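Local structure of trehalose-6-phosphate phosphatase (Candida albicans, 5DXF) at residues Q326-K331 / P405-Q410; I347-G352 / V367-V372; L315-K320 / L421-D426. The protein belongs to glycosyltransferase family 20, in the GT-B clan, and is represented here by an N-terminal fragment. All coordinates share one frame; numbering follows the deposited sequence.

Contact 1: residues Q326-K331 / P405-Q410; sequences QVYKGK and PVLHYQ
The turn that follows helix 317-327 rests against strand 406-409 of the parallel sheet that also holds 332-339 and 367-374, through Y328, L407 and Y409. Y328 is the first residue to leave the helical conformation. It also starts a type II beta turn that ends at K331, with K331 N hydrogen-bonded to Y328 O at 3.2 Å. G330 sits in the third position of this turn with a positive phi. The turn leads the chain into strand 332-339 of the same sheet.

The Y328 side chain carries the contact. Its first torsion puts CG beside the backbone N (chi1 -58°), and the ring reaches out to the strand. L407 comes from the opposite direction and meets the phenol end with one methyl branch. L407 CD1 lies 3.3 Å from Y328 OH and 4.1 Å from Y328 CZ. The methyl approaches the ring obliquely. Within its own segment, V327 CG1 lies 3.9 Å above the Y328 ring plane, over the ring centre.

Y409 adds a marginal contact. It also comes from the opposite direction, and its OH stops 4.1 Å from Y328 OH. V406 and H408, on the other face of the strand, pack on helix 381-398 instead.

No hydrogen bond crosses between the two segments. The hydroxyls of Y328 and Y409 are too far apart to bond directly. The junction buries only 75 Å², so the contact rests on van der Waals packing of a methyl against the phenol end.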
ATOM      1  N   GLN A 326      -3.483  -6.190 -30.286  1.00 58.74           N
ATOM      2  CA  GLN A 326      -4.334  -6.385 -31.454  1.00 65.76           C
ATOM      3  C   GLN A 326      -5.625  -5.576 -31.351  1.00 57.90           C
ATOM      4  O   GLN A 326      -6.065  -4.971 -32.330  1.00 59.40           O
ATOM      5  CB  GLN A 326      -4.647  -7.873 -31.633  1.00 65.51           C
ATOM      6  CG  GLN A 326      -4.642  -8.330 -33.081  1.00 72.27           C
ATOM      7  CD  GLN A 326      -3.375  -7.929 -33.817  1.00 80.92           C
ATOM      8  OE1 GLN A 326      -2.273  -7.993 -33.270  1.00 86.89           O
ATOM      9  NE2 GLN A 326      -3.530  -7.508 -35.067  1.00 86.03           N
ATOM     10  N   VAL A 327      -6.221  -5.566 -30.163  1.00 58.78           N
ATOM     11  CA  VAL A 327      -7.453  -4.824 -29.920  1.00 57.61           C
ATOM     12  C   VAL A 327      -7.244  -3.322 -30.084  1.00 53.45           C
ATOM     13  O   VAL A 327      -8.013  -2.644 -30.765  1.00 52.47           O
ATOM     14  CB  VAL A 327      -8.004  -5.097 -28.503  1.00 58.74           C
ATOM     15  CG1 VAL A 327      -9.309  -4.346 -28.284  1.00 46.07           C
ATOM     16  CG2 VAL A 327      -8.202  -6.587 -28.285  1.00 46.09           C
ATOM     17  N   TYR A 328      -6.188  -2.810 -29.463  1.00 51.72           N
ATOM     18  CA  TYR A 328      -5.954  -1.373 -29.420  1.00 57.07           C
ATOM     19  C   TYR A 328      -4.912  -0.927 -30.437  1.00 61.70           C
ATOM     20  O   TYR A 328      -4.081  -0.061 -30.160  1.00 55.65           O
ATOM     21  CB  TYR A 328      -5.547  -0.962 -28.008  1.00 53.26           C
ATOM     22  CG  TYR A 328      -6.598  -1.327 -26.987  1.00 47.93           C
ATOM     23  CD1 TYR A 328      -7.781  -0.607 -26.899  1.00 47.00           C
ATOM     24  CD2 TYR A 328      -6.421  -2.404 -26.129  1.00 49.07           C
ATOM     25  CE1 TYR A 328      -8.753  -0.939 -25.978  1.00 44.37           C
ATOM     26  CE2 TYR A 328      -7.387  -2.744 -25.201  1.00 46.96           C
ATOM     27  CZ  TYR A 328      -8.551  -2.007 -25.131  1.00 52.46           C
ATOM     28  OH  TYR A 328      -9.518  -2.340 -24.210  1.00 58.81           O
ATOM     29  N   LYS A 329      -4.975  -1.530 -31.620  1.00 61.80           N
ATOM     30  CA  LYS A 329      -4.109  -1.167 -32.732  1.00 62.79           C
ATOM     31  C   LYS A 329      -4.363   0.274 -33.160  1.00 64.35           C
ATOM     32  O   LYS A 329      -5.509   0.693 -33.314  1.00 71.95           O
ATOM     33  CB  LYS A 329      -4.329  -2.119 -33.907  1.00 71.29           C
ATOM     34  CG  LYS A 329      -3.501  -1.809 -35.141  1.00 78.27           C
ATOM     35  CD  LYS A 329      -3.741  -2.844 -36.230  1.00 87.95           C
ATOM     36  CE  LYS A 329      -3.257  -4.222 -35.802  1.00 96.40           C
ATOM     37  NZ  LYS A 329      -1.781  -4.251 -35.601  1.00 97.19           N
ATOM     38  N   GLY A 330      -3.288   1.033 -33.343  1.00 61.87           N
ATOM     39  CA  GLY A 330      -3.395   2.416 -33.769  1.00 61.99           C
ATOM     40  C   GLY A 330      -3.827   3.366 -32.668  1.00 66.87           C
ATOM     41  O   GLY A 330      -4.159   4.521 -32.938  1.00 70.38           O
ATOM     42  N   LYS A 331      -3.820   2.887 -31.425  1.00 66.48           N
ATOM     43  CA  LYS A 331      -4.233   3.707 -30.288  1.00 64.04           C
ATOM     44  C   LYS A 331      -3.196   3.711 -29.166  1.00 59.16           C
ATOM     45  O   LYS A 331      -2.435   2.758 -29.006  1.00 60.48           O
ATOM     46  CB  LYS A 331      -5.582   3.224 -29.747  1.00 58.77           C
ATOM     47  CG  LYS A 331      -6.735   3.439 -30.711  1.00 54.33           C
ATOM     48  CD  LYS A 331      -8.045   2.904 -30.161  1.00 42.21           C
ATOM     49  CE  LYS A 331      -9.191   3.237 -31.099  1.00 46.21           C
ATOM     50  NZ  LYS A 331      -9.284   4.703 -31.334  1.00 48.12           N
ATOM     51  N   PRO A 405     -13.020   6.386 -24.872  1.00 34.63           N
ATOM     52  CA  PRO A 405     -11.876   7.041 -24.223  1.00 35.35           C
ATOM     53  C   PRO A 405     -11.530   6.461 -22.853  1.00 38.39           C
ATOM     54  O   PRO A 405     -10.355   6.204 -22.588  1.00 37.28           O
ATOM     55  CB  PRO A 405     -12.337   8.495 -24.091  1.00 40.65           C
ATOM     56  CG  PRO A 405     -13.331   8.671 -25.176  1.00 40.44           C
ATOM     57  CD  PRO A 405     -14.051   7.360 -25.266  1.00 42.40           C
ATOM     58  N   VAL A 406     -12.530   6.270 -21.995  1.00 31.11           N
ATOM     59  CA  VAL A 406     -12.287   5.711 -20.668  1.00 34.70           C
ATOM     60  C   VAL A 406     -12.938   4.342 -20.482  1.00 33.24           C
ATOM     61  O   VAL A 406     -14.147   4.188 -20.654  1.00 42.20           O
ATOM     62  CB  VAL A 406     -12.798   6.642 -19.554  1.00 34.19           C
ATOM     63  CG1 VAL A 406     -12.504   6.032 -18.189  1.00 27.53           C
ATOM     64  CG2 VAL A 406     -12.157   8.009 -19.671  1.00 28.15           C
ATOM     65  N   LEU A 407     -12.124   3.353 -20.132  1.00 32.91           N
ATOM     66  CA  LEU A 407     -12.627   2.029 -19.798  1.00 33.04           C
ATOM     67  C   LEU A 407     -12.461   1.787 -18.304  1.00 36.05           C
ATOM     68  O   LEU A 407     -11.349   1.857 -17.775  1.00 41.66           O
ATOM     69  CB  LEU A 407     -11.906   0.951 -20.609  1.00 36.86           C
ATOM     70  CG  LEU A 407     -12.214   0.971 -22.109  1.00 52.88           C
ATOM     71  CD1 LEU A 407     -11.275   0.064 -22.893  1.00 47.38           C
ATOM     72  CD2 LEU A 407     -13.667   0.598 -22.365  1.00 38.33           C
ATOM     73  N   HIS A 408     -13.574   1.515 -17.628  1.00 34.34           N
ATOM     74  CA  HIS A 408     -13.570   1.343 -16.179  1.00 40.51           C
ATOM     75  C   HIS A 408     -13.987  -0.066 -15.771  1.00 33.72           C
ATOM     76  O   HIS A 408     -15.144  -0.457 -15.937  1.00 48.65           O
ATOM     77  CB  HIS A 408     -14.493   2.370 -15.518  1.00 34.97           C
ATOM     78  CG  HIS A 408     -14.336   2.454 -14.033  1.00 47.14           C
ATOM     79  ND1 HIS A 408     -15.196   3.180 -13.236  1.00 37.39           N
ATOM     80  CD2 HIS A 408     -13.418   1.913 -13.197  1.00 44.35           C
ATOM     81  CE1 HIS A 408     -14.815   3.080 -11.975  1.00 40.83           C
ATOM     82  NE2 HIS A 408     -13.738   2.315 -11.924  1.00 43.58           N
ATOM     83  N   TYR A 409     -13.039  -0.818 -15.224  1.00 34.85           N
ATOM     84  CA  TYR A 409     -13.303  -2.166 -14.745  1.00 35.99           C
ATOM     85  C   TYR A 409     -13.275  -2.190 -13.223  1.00 35.85           C
ATOM     86  O   TYR A 409     -12.254  -1.874 -12.616  1.00 36.20           O
ATOM     87  CB  TYR A 409     -12.280  -3.154 -15.312  1.00 47.60           C
ATOM     88  CG  TYR A 409     -12.195  -3.158 -16.820  1.00 38.38           C
ATOM     89  CD1 TYR A 409     -13.080  -3.906 -17.585  1.00 42.09           C
ATOM     90  CD2 TYR A 409     -11.223  -2.420 -17.478  1.00 41.76           C
ATOM     91  CE1 TYR A 409     -13.003  -3.911 -18.965  1.00 51.06           C
ATOM     92  CE2 TYR A 409     -11.138  -2.419 -18.855  1.00 38.71           C
ATOM     93  CZ  TYR A 409     -12.028  -3.165 -19.594  1.00 37.32           C
ATOM     94  OH  TYR A 409     -11.942  -3.164 -20.967  1.00 45.85           O
ATOM     95  N   GLN A 410     -14.397  -2.561 -12.614  1.00 54.40           N
ATOM     96  CA  GLN A 410     -14.487  -2.645 -11.161  1.00 43.59           C
ATOM     97  C   GLN A 410     -14.466  -4.097 -10.699  1.00 40.85           C
ATOM     98  O   GLN A 410     -14.501  -4.376  -9.500  1.00 53.59           O
ATOM     99  CB  GLN A 410     -15.751  -1.936 -10.661  1.00 36.91           C
ATOM    100  CG  GLN A 410     -15.698  -0.423 -10.817  1.00 47.50           C
ATOM    101  CD  GLN A 410     -17.037   0.251 -10.582  1.00 52.84           C
ATOM    102  OE1 GLN A 410     -17.662   0.752 -11.516  1.00 65.79           O
ATOM    103  NE2 GLN A 410     -17.474   0.285  -9.329  1.00 49.10           N
TER

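Contact 2: residues I347-G352 / V367-V372; sequences IQKLEG and VVLIQV
K349 and Q371 make the polar part of this contact. K349 NZ donates to Q371 OE1 over 2.9 Å. The donor stands at a C=O...N angle of 117°, near the usual bent approach to an amide oxygen, and somewhat tilted from the carbonyl plane. The lysine chain starts anti to its own N, runs extended, and then bends at chi3 (-52°), which brings its end round to the amide. K349 CD also lies alongside the oxygen, 3.6 Å from Q371 OE1. Q371 folds at chi2, and this turns its amide to face the lysine.

Outside the two segments, D338 of strand 332-339 joins both partners. D338 OD2 forms a salt bridge with K349 NZ and accepts a hydrogen bond from Q371 NE2. The lysine ammonium, the glutamine amide and the carboxylate therefore hold one another in a small closed network. The amide's rotation is fixed from both ends, with oxygen to the lysine and nitrogen to the aspartate. The positive charge of K349 is buried, and the nearby carboxylate would be expected to stabilise it.

Helix 346-359 is the crossover helix of the beta-alpha-beta unit formed with strands 332-339 and 367-374. Over the two segments, helix and strand run nearly antiparallel, at 171°, with axes 11.2 Å apart.

The apolar part lies two residues before Q371, on the same face of the strand. L350 CD2 meets L369 CD2 at 4.1 Å, and the two side chains cross at about a right angle. K349 CG adds a looser approach to L369 CD1, at 4.4 Å. L350 also packs on V387, I390 and I391 of helix 381-398, while L369 touches V406 of the neighbouring strand.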
ATOM      1  N   ILE A 347     -10.214  10.776  -9.418  1.00 41.35           N
ATOM      2  CA  ILE A 347     -10.938  11.962  -9.865  1.00 45.16           C
ATOM      3  C   ILE A 347     -10.014  12.967 -10.550  1.00 43.86           C
ATOM      4  O   ILE A 347     -10.334  13.489 -11.620  1.00 51.44           O
ATOM      5  CB  ILE A 347     -11.653  12.646  -8.683  1.00 51.00           C
ATOM      6  CG1 ILE A 347     -12.806  11.771  -8.188  1.00 52.89           C
ATOM      7  CG2 ILE A 347     -12.159  14.024  -9.083  1.00 49.19           C
ATOM      8  CD1 ILE A 347     -13.352  12.180  -6.843  1.00 53.81           C
ATOM      9  N   GLN A 348      -8.867  13.230  -9.931  1.00 44.04           N
ATOM     10  CA  GLN A 348      -7.892  14.161 -10.487  1.00 47.83           C
ATOM     11  C   GLN A 348      -7.339  13.641 -11.810  1.00 44.65           C
ATOM     12  O   GLN A 348      -7.091  14.413 -12.739  1.00 54.76           O
ATOM     13  CB  GLN A 348      -6.752  14.408  -9.495  1.00 46.76           C
ATOM     14  CG  GLN A 348      -7.138  15.259  -8.289  1.00 56.48           C
ATOM     15  CD  GLN A 348      -8.043  14.533  -7.312  1.00 55.01           C
ATOM     16  OE1 GLN A 348      -7.917  13.326  -7.113  1.00 53.96           O
ATOM     17  NE2 GLN A 348      -8.967  15.266  -6.705  1.00 55.95           N
ATOM     18  N   LYS A 349      -7.155  12.327 -11.888  1.00 46.00           N
ATOM     19  CA  LYS A 349      -6.684  11.684 -13.109  1.00 41.35           C
ATOM     20  C   LYS A 349      -7.683  11.884 -14.243  1.00 50.96           C
ATOM     21  O   LYS A 349      -7.306  12.226 -15.365  1.00 42.90           O
ATOM     22  CB  LYS A 349      -6.448  10.191 -12.872  1.00 47.14           C
ATOM     23  CG  LYS A 349      -5.894   9.446 -14.076  1.00 40.75           C
ATOM     24  CD  LYS A 349      -5.839   7.947 -13.822  1.00 48.72           C
ATOM     25  CE  LYS A 349      -5.123   7.627 -12.517  1.00 56.48           C
ATOM     26  NZ  LYS A 349      -4.938   6.161 -12.330  1.00 56.81           N
ATOM     27  N   LEU A 350      -8.959  11.676 -13.937  1.00 48.39           N
ATOM     28  CA  LEU A 350     -10.017  11.807 -14.931  1.00 40.54           C
ATOM     29  C   LEU A 350     -10.220  13.256 -15.367  1.00 49.07           C
ATOM     30  O   LEU A 350     -10.496  13.525 -16.536  1.00 48.03           O
ATOM     31  CB  LEU A 350     -11.326  11.236 -14.388  1.00 48.17           C
ATOM     32  CG  LEU A 350     -11.304   9.740 -14.074  1.00 40.91           C
ATOM     33  CD1 LEU A 350     -12.629   9.304 -13.481  1.00 42.99           C
ATOM     34  CD2 LEU A 350     -10.976   8.931 -15.321  1.00 35.29           C
ATOM     35  N   GLU A 351     -10.086  14.187 -14.427  1.00 50.32           N
ATOM     36  CA  GLU A 351     -10.209  15.604 -14.746  1.00 54.73           C
ATOM     37  C   GLU A 351      -9.058  16.050 -15.643  1.00 47.57           C
ATOM     38  O   GLU A 351      -9.271  16.715 -16.663  1.00 57.13           O
ATOM     39  CB  GLU A 351     -10.259  16.441 -13.466  1.00 51.37           C
ATOM     40  CG  GLU A 351     -11.651  16.522 -12.855  1.00 57.58           C
ATOM     41  CD  GLU A 351     -11.635  16.920 -11.394  1.00 71.59           C
ATOM     42  OE1 GLU A 351     -12.729  17.111 -10.819  1.00 64.75           O
ATOM     43  OE2 GLU A 351     -10.534  17.034 -10.817  1.00 87.26           O
ATOM     44  N   GLY A 352      -7.843  15.666 -15.267  1.00 42.90           N
ATOM     45  CA  GLY A 352      -6.675  15.951 -16.080  1.00 57.46           C
ATOM     46  C   GLY A 352      -6.787  15.343 -17.466  1.00 53.82           C
ATOM     47  O   GLY A 352      -6.375  15.951 -18.456  1.00 46.39           O
ATOM     48  N   VAL A 367      -6.517   8.111 -28.035  1.00 54.07           N
ATOM     49  CA  VAL A 367      -6.080   7.821 -26.672  1.00 51.70           C
ATOM     50  C   VAL A 367      -7.166   7.136 -25.857  1.00 50.07           C
ATOM     51  O   VAL A 367      -8.285   7.636 -25.745  1.00 51.97           O
ATOM     52  CB  VAL A 367      -5.640   9.093 -25.930  1.00 58.23           C
ATOM     53  CG1 VAL A 367      -5.088   8.739 -24.558  1.00 49.66           C
ATOM     54  CG2 VAL A 367      -4.597   9.828 -26.735  1.00 59.14           C
ATOM     55  N   VAL A 368      -6.825   5.985 -25.288  1.00 46.09           N
ATOM     56  CA  VAL A 368      -7.751   5.247 -24.441  1.00 48.79           C
ATOM     57  C   VAL A 368      -7.207   5.121 -23.022  1.00 42.54           C
ATOM     58  O   VAL A 368      -6.092   4.645 -22.816  1.00 45.66           O
ATOM     59  CB  VAL A 368      -8.035   3.843 -25.001  1.00 50.47           C
ATOM     60  CG1 VAL A 368      -8.877   3.042 -24.020  1.00 42.40           C
ATOM     61  CG2 VAL A 368      -8.728   3.944 -26.354  1.00 48.06           C
ATOM     62  N   LEU A 369      -8.000   5.564 -22.050  1.00 48.87           N
ATOM     63  CA  LEU A 369      -7.634   5.445 -20.642  1.00 39.90           C
ATOM     64  C   LEU A 369      -8.287   4.207 -20.037  1.00 41.95           C
ATOM     65  O   LEU A 369      -9.513   4.107 -19.989  1.00 38.66           O
ATOM     66  CB  LEU A 369      -8.043   6.705 -19.867  1.00 49.73           C
ATOM     67  CG  LEU A 369      -7.645   6.832 -18.391  1.00 40.21           C
ATOM     68  CD1 LEU A 369      -7.371   8.283 -18.030  1.00 46.21           C
ATOM     69  CD2 LEU A 369      -8.726   6.272 -17.481  1.00 43.93           C
ATOM     70  N   ILE A 370      -7.468   3.264 -19.581  1.00 41.89           N
ATOM     71  CA  ILE A 370      -7.978   2.062 -18.932  1.00 39.15           C
ATOM     72  C   ILE A 370      -7.756   2.132 -17.427  1.00 40.10           C
ATOM     73  O   ILE A 370      -6.617   2.158 -16.958  1.00 47.24           O
ATOM     74  CB  ILE A 370      -7.314   0.786 -19.490  1.00 48.91           C
ATOM     75  CG1 ILE A 370      -7.668   0.614 -20.967  1.00 50.56           C
ATOM     76  CG2 ILE A 370      -7.749  -0.437 -18.689  1.00 41.47           C
ATOM     77  CD1 ILE A 370      -6.813  -0.398 -21.688  1.00 62.62           C
ATOM     78  N   GLN A 371      -8.854   2.175 -16.677  1.00 43.01           N
ATOM     79  CA  GLN A 371      -8.793   2.218 -15.222  1.00 41.83           C
ATOM     80  C   GLN A 371      -9.460   0.990 -14.612  1.00 39.00           C
ATOM     81  O   GLN A 371     -10.648   0.749 -14.827  1.00 42.39           O
ATOM     82  CB  GLN A 371      -9.457   3.493 -14.689  1.00 42.11           C
ATOM     83  CG  GLN A 371      -9.288   3.701 -13.190  1.00 36.71           C
ATOM     84  CD  GLN A 371      -7.856   4.009 -12.804  1.00 46.57           C
ATOM     85  OE1 GLN A 371      -7.114   4.626 -13.568  1.00 48.32           O
ATOM     86  NE2 GLN A 371      -7.457   3.576 -11.614  1.00 43.98           N
ATOM     87  N   VAL A 372      -8.685   0.209 -13.867  1.00 35.66           N
ATOM     88  CA  VAL A 372      -9.238  -0.890 -13.086  1.00 41.45           C
ATOM     89  C   VAL A 372      -9.230  -0.488 -11.615  1.00 45.32           C
ATOM     90  O   VAL A 372      -8.189  -0.127 -11.063  1.00 50.71           O
ATOM     91  CB  VAL A 372      -8.455  -2.203 -13.297  1.00 43.01           C
ATOM     92  CG1 VAL A 372      -6.974  -1.915 -13.466  1.00 53.24           C
ATOM     93  CG2 VAL A 372      -8.692  -3.160 -12.136  1.00 44.01           C
TER

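Contact 3: residues L315-K320 / L421-D426; sequences LGVEEK and LLRVAD
E318 and R423 form a salt bridge between two helices, 317-327 and 415-424, in the Rossmann-like domain, as in GT-B folds, that holds strands 332-339, 367-374 and 406-409. R423 NH2 donates to E318 OE2 at 3.0 Å, with a nearly straight N-H...O angle of 162°. The oxygen sits at the guanidinium edge, close to its plane. The carboxylate is turned against it, the two planes being 63° apart, and R423 approaches OE2 from above the carboxylate plane. Only one oxygen and one nitrogen pair, so the bridge is single rather than bidentate.

V317 CG1 packs near the same group, 4.1 Å from R423 NH1, in an oblique approach.

The second shell holds both partners. A bend at chi3 (60°) brings the guanidinium to E318. R423 NH1 donates to A310 O, a second hydrogen bond through the other terminal nitrogen. E318 OE1 accepts one from Q322 NE2. G316 is the N-cap of helix 317-327, so E318 sits in its first turn, where a negative charge would probably be welcome. Further out, K320 makes a second salt bridge between the helices, from its NZ to E416 OE1.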
ATOM      1  N   LEU A 315       3.388 -18.559 -18.220  1.00 99.05           N
ATOM      2  CA  LEU A 315       2.213 -18.005 -17.557  1.00 98.37           C
ATOM      3  C   LEU A 315       1.188 -17.482 -18.557  1.00 94.55           C
ATOM      4  O   LEU A 315       0.009 -17.337 -18.233  1.00 86.47           O
ATOM      5  CB  LEU A 315       2.623 -16.900 -16.584  1.00 87.53           C
ATOM      6  CG  LEU A 315       3.693 -17.292 -15.559  1.00 88.65           C
ATOM      7  CD1 LEU A 315       3.690 -16.322 -14.397  1.00 89.38           C
ATOM      8  CD2 LEU A 315       3.518 -18.723 -15.057  1.00 92.75           C
ATOM      9  N   GLY A 316       1.641 -17.204 -19.774  1.00 93.13           N
ATOM     10  CA  GLY A 316       0.743 -16.817 -20.847  1.00 87.03           C
ATOM     11  C   GLY A 316       0.430 -15.335 -20.904  1.00 76.53           C
ATOM     12  O   GLY A 316      -0.553 -14.930 -21.523  1.00 73.79           O
ATOM     13  N   VAL A 317       1.261 -14.522 -20.259  1.00 70.33           N
ATOM     14  CA  VAL A 317       1.086 -13.076 -20.306  1.00 64.79           C
ATOM     15  C   VAL A 317       1.317 -12.572 -21.729  1.00 67.42           C
ATOM     16  O   VAL A 317       0.661 -11.633 -22.177  1.00 53.49           O
ATOM     17  CB  VAL A 317       2.037 -12.355 -19.321  1.00 73.87           C
ATOM     18  CG1 VAL A 317       1.958 -10.843 -19.497  1.00 53.74           C
ATOM     19  CG2 VAL A 317       1.701 -12.741 -17.888  1.00 63.95           C
ATOM     20  N   GLU A 318       2.228 -13.225 -22.446  1.00 67.08           N
ATOM     21  CA  GLU A 318       2.578 -12.829 -23.808  1.00 64.50           C
ATOM     22  C   GLU A 318       1.379 -12.829 -24.762  1.00 62.72           C
ATOM     23  O   GLU A 318       1.183 -11.874 -25.522  1.00 58.60           O
ATOM     24  CB  GLU A 318       3.675 -13.744 -24.360  1.00 69.30           C
ATOM     25  CG  GLU A 318       5.019 -13.056 -24.549  1.00 68.94           C
ATOM     26  CD  GLU A 318       4.959 -11.925 -25.560  1.00 79.96           C
ATOM     27  OE1 GLU A 318       4.082 -11.961 -26.450  1.00 79.70           O
ATOM     28  OE2 GLU A 318       5.789 -10.998 -25.464  1.00 80.43           O
ATOM     29  N   GLU A 319       0.558 -13.871 -24.700  1.00 66.52           N
ATOM     30  CA  GLU A 319      -0.599 -13.953 -25.578  1.00 64.49           C
ATOM     31  C   GLU A 319      -1.545 -12.818 -25.302  1.00 62.45           C
ATOM     32  O   GLU A 319      -2.078 -12.201 -26.212  1.00 59.48           O
ATOM     33  CB  GLU A 319      -1.358 -15.260 -25.393  1.00 20.00           C
ATOM     34  CG  GLU A 319      -0.652 -16.313 -24.570  1.00 20.00           C
ATOM     35  CD  GLU A 319      -1.447 -17.595 -24.477  1.00 20.00           C
ATOM     36  OE1 GLU A 319      -0.889 -18.606 -23.995  1.00 20.00           O
ATOM     37  OE2 GLU A 319      -2.628 -17.592 -24.886  1.00 20.00           O
ATOM     38  N   LYS A 320      -1.755 -12.542 -24.025  1.00 67.52           N
ATOM     39  CA  LYS A 320      -2.630 -11.454 -23.633  1.00 61.95           C
ATOM     40  C   LYS A 320      -2.105 -10.109 -24.097  1.00 55.17           C
ATOM     41  O   LYS A 320      -2.854  -9.294 -24.599  1.00 54.14           O
ATOM     42  CB  LYS A 320      -2.813 -11.465 -22.128  1.00 20.00           C
ATOM     43  CG  LYS A 320      -2.999 -12.856 -21.564  1.00 20.00           C
ATOM     44  CD  LYS A 320      -3.307 -12.809 -20.084  1.00 20.00           C
ATOM     45  CE  LYS A 320      -4.462 -13.716 -19.742  1.00 20.00           C
ATOM     46  NZ  LYS A 320      -4.088 -14.666 -18.666  1.00 20.00           N
ATOM     47  N   LEU A 421      -1.761  -5.819 -18.985  1.00 46.68           N
ATOM     48  CA  LEU A 421      -2.180  -4.417 -19.010  1.00 49.59           C
ATOM     49  C   LEU A 421      -1.022  -3.440 -18.781  1.00 38.09           C
ATOM     50  O   LEU A 421      -0.884  -2.452 -19.508  1.00 39.72           O
ATOM     51  CB  LEU A 421      -3.285  -4.179 -17.970  1.00 44.13           C
ATOM     52  CG  LEU A 421      -4.691  -4.679 -18.332  1.00 43.38           C
ATOM     53  CD1 LEU A 421      -5.603  -4.678 -17.114  1.00 39.39           C
ATOM     54  CD2 LEU A 421      -5.285  -3.838 -19.451  1.00 35.58           C
ATOM     55  N   LEU A 422      -0.185  -3.719 -17.787  1.00 40.10           N
ATOM     56  CA  LEU A 422       0.966  -2.860 -17.527  1.00 41.40           C
ATOM     57  C   LEU A 422       1.964  -2.884 -18.683  1.00 52.23           C
ATOM     58  O   LEU A 422       2.494  -1.841 -19.067  1.00 48.37           O
ATOM     59  CB  LEU A 422       1.662  -3.266 -16.227  1.00 35.44           C
ATOM     60  CG  LEU A 422       0.865  -3.016 -14.945  1.00 54.09           C
ATOM     61  CD1 LEU A 422       1.689  -3.372 -13.719  1.00 46.85           C
ATOM     62  CD2 LEU A 422       0.386  -1.572 -14.874  1.00 42.18           C
ATOM     63  N   ARG A 423       2.215  -4.063 -19.244  1.00 53.12           N
ATOM     64  CA  ARG A 423       3.165  -4.186 -20.349  1.00 53.25           C
ATOM     65  C   ARG A 423       2.690  -3.499 -21.636  1.00 50.90           C
ATOM     66  O   ARG A 423       3.483  -2.844 -22.311  1.00 60.33           O
ATOM     67  CB  ARG A 423       3.471  -5.661 -20.628  1.00 54.09           C
ATOM     68  CG  ARG A 423       4.605  -6.233 -19.786  1.00 56.02           C
ATOM     69  CD  ARG A 423       4.965  -7.643 -20.224  1.00 58.79           C
ATOM     70  NE  ARG A 423       5.406  -7.681 -21.615  1.00 75.91           N
ATOM     71  CZ  ARG A 423       5.551  -8.793 -22.329  1.00 58.85           C
ATOM     72  NH1 ARG A 423       5.286  -9.974 -21.785  1.00 59.79           N
ATOM     73  NH2 ARG A 423       5.955  -8.724 -23.589  1.00 55.80           N
ATOM     74  N   VAL A 424       1.410  -3.633 -21.978  1.00 47.25           N
ATOM     75  CA  VAL A 424       0.900  -3.027 -23.210  1.00 51.00           C
ATOM     76  C   VAL A 424       0.779  -1.508 -23.064  1.00 49.98           C
ATOM     77  O   VAL A 424       0.647  -0.786 -24.053  1.00 37.44           O
ATOM     78  CB  VAL A 424      -0.487  -3.604 -23.615  1.00 62.32           C
ATOM     79  CG1 VAL A 424      -0.849  -3.222 -25.056  1.00 71.11           C
ATOM     80  CG2 VAL A 424      -0.514  -5.119 -23.458  1.00 63.28           C
ATOM     81  N   ALA A 425       0.835  -1.023 -21.829  1.00 41.35           N
ATOM     82  CA  ALA A 425       0.642   0.399 -21.559  1.00 47.09           C
ATOM     83  C   ALA A 425       1.666   1.292 -22.259  1.00 56.99           C
ATOM     84  O   ALA A 425       2.869   1.026 -22.224  1.00 55.39           O
ATOM     85  CB  ALA A 425       0.678   0.649 -20.067  1.00 47.02           C
ATOM     86  N   ASP A 426       1.181   2.336 -22.914  1.00 53.27           N
ATOM     87  CA  ASP A 426       2.038   3.356 -23.469  1.00 52.07           C
ATOM     88  C   ASP A 426       2.252   4.472 -22.451  1.00 56.54           C
ATOM     89  O   ASP A 426       3.113   5.318 -22.613  1.00 51.63           O
ATOM     90  CB  ASP A 426       1.433   3.911 -24.757  1.00 58.63           C
ATOM     91  CG  ASP A 426       1.265   2.849 -25.835  1.00 69.53           C
ATOM     92  OD1 ASP A 426       2.281   2.376 -26.389  1.00 60.68           O
ATOM     93  OD2 ASP A 426       0.111   2.493 -26.132  1.00 57.72           O
TER

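Overall arrangement
All three contacts lie in or beside one parallel sheet. Contacts 1 and 2 have centres about 12 Å apart and use neighbouring strands, 406-409 and 367-374. A probable backbone hydrogen bond joins them, L407 N to L369 O at 2.7 Å. Contacts 1 and 3 share helix 317-327, with centres about 13 Å apart. Contacts 2 and 3 lie further apart, about 20 Å between centres. They lie on opposite sides of strand 367-374: L369 faces helix 346-359, while I370 CG2 lies 4.3 Å from L421 CD2 of segment 421-426. Along the chain the contacts are nested: contact 2 lies within the loop closed by contact 1, which lies within that closed by contact 3.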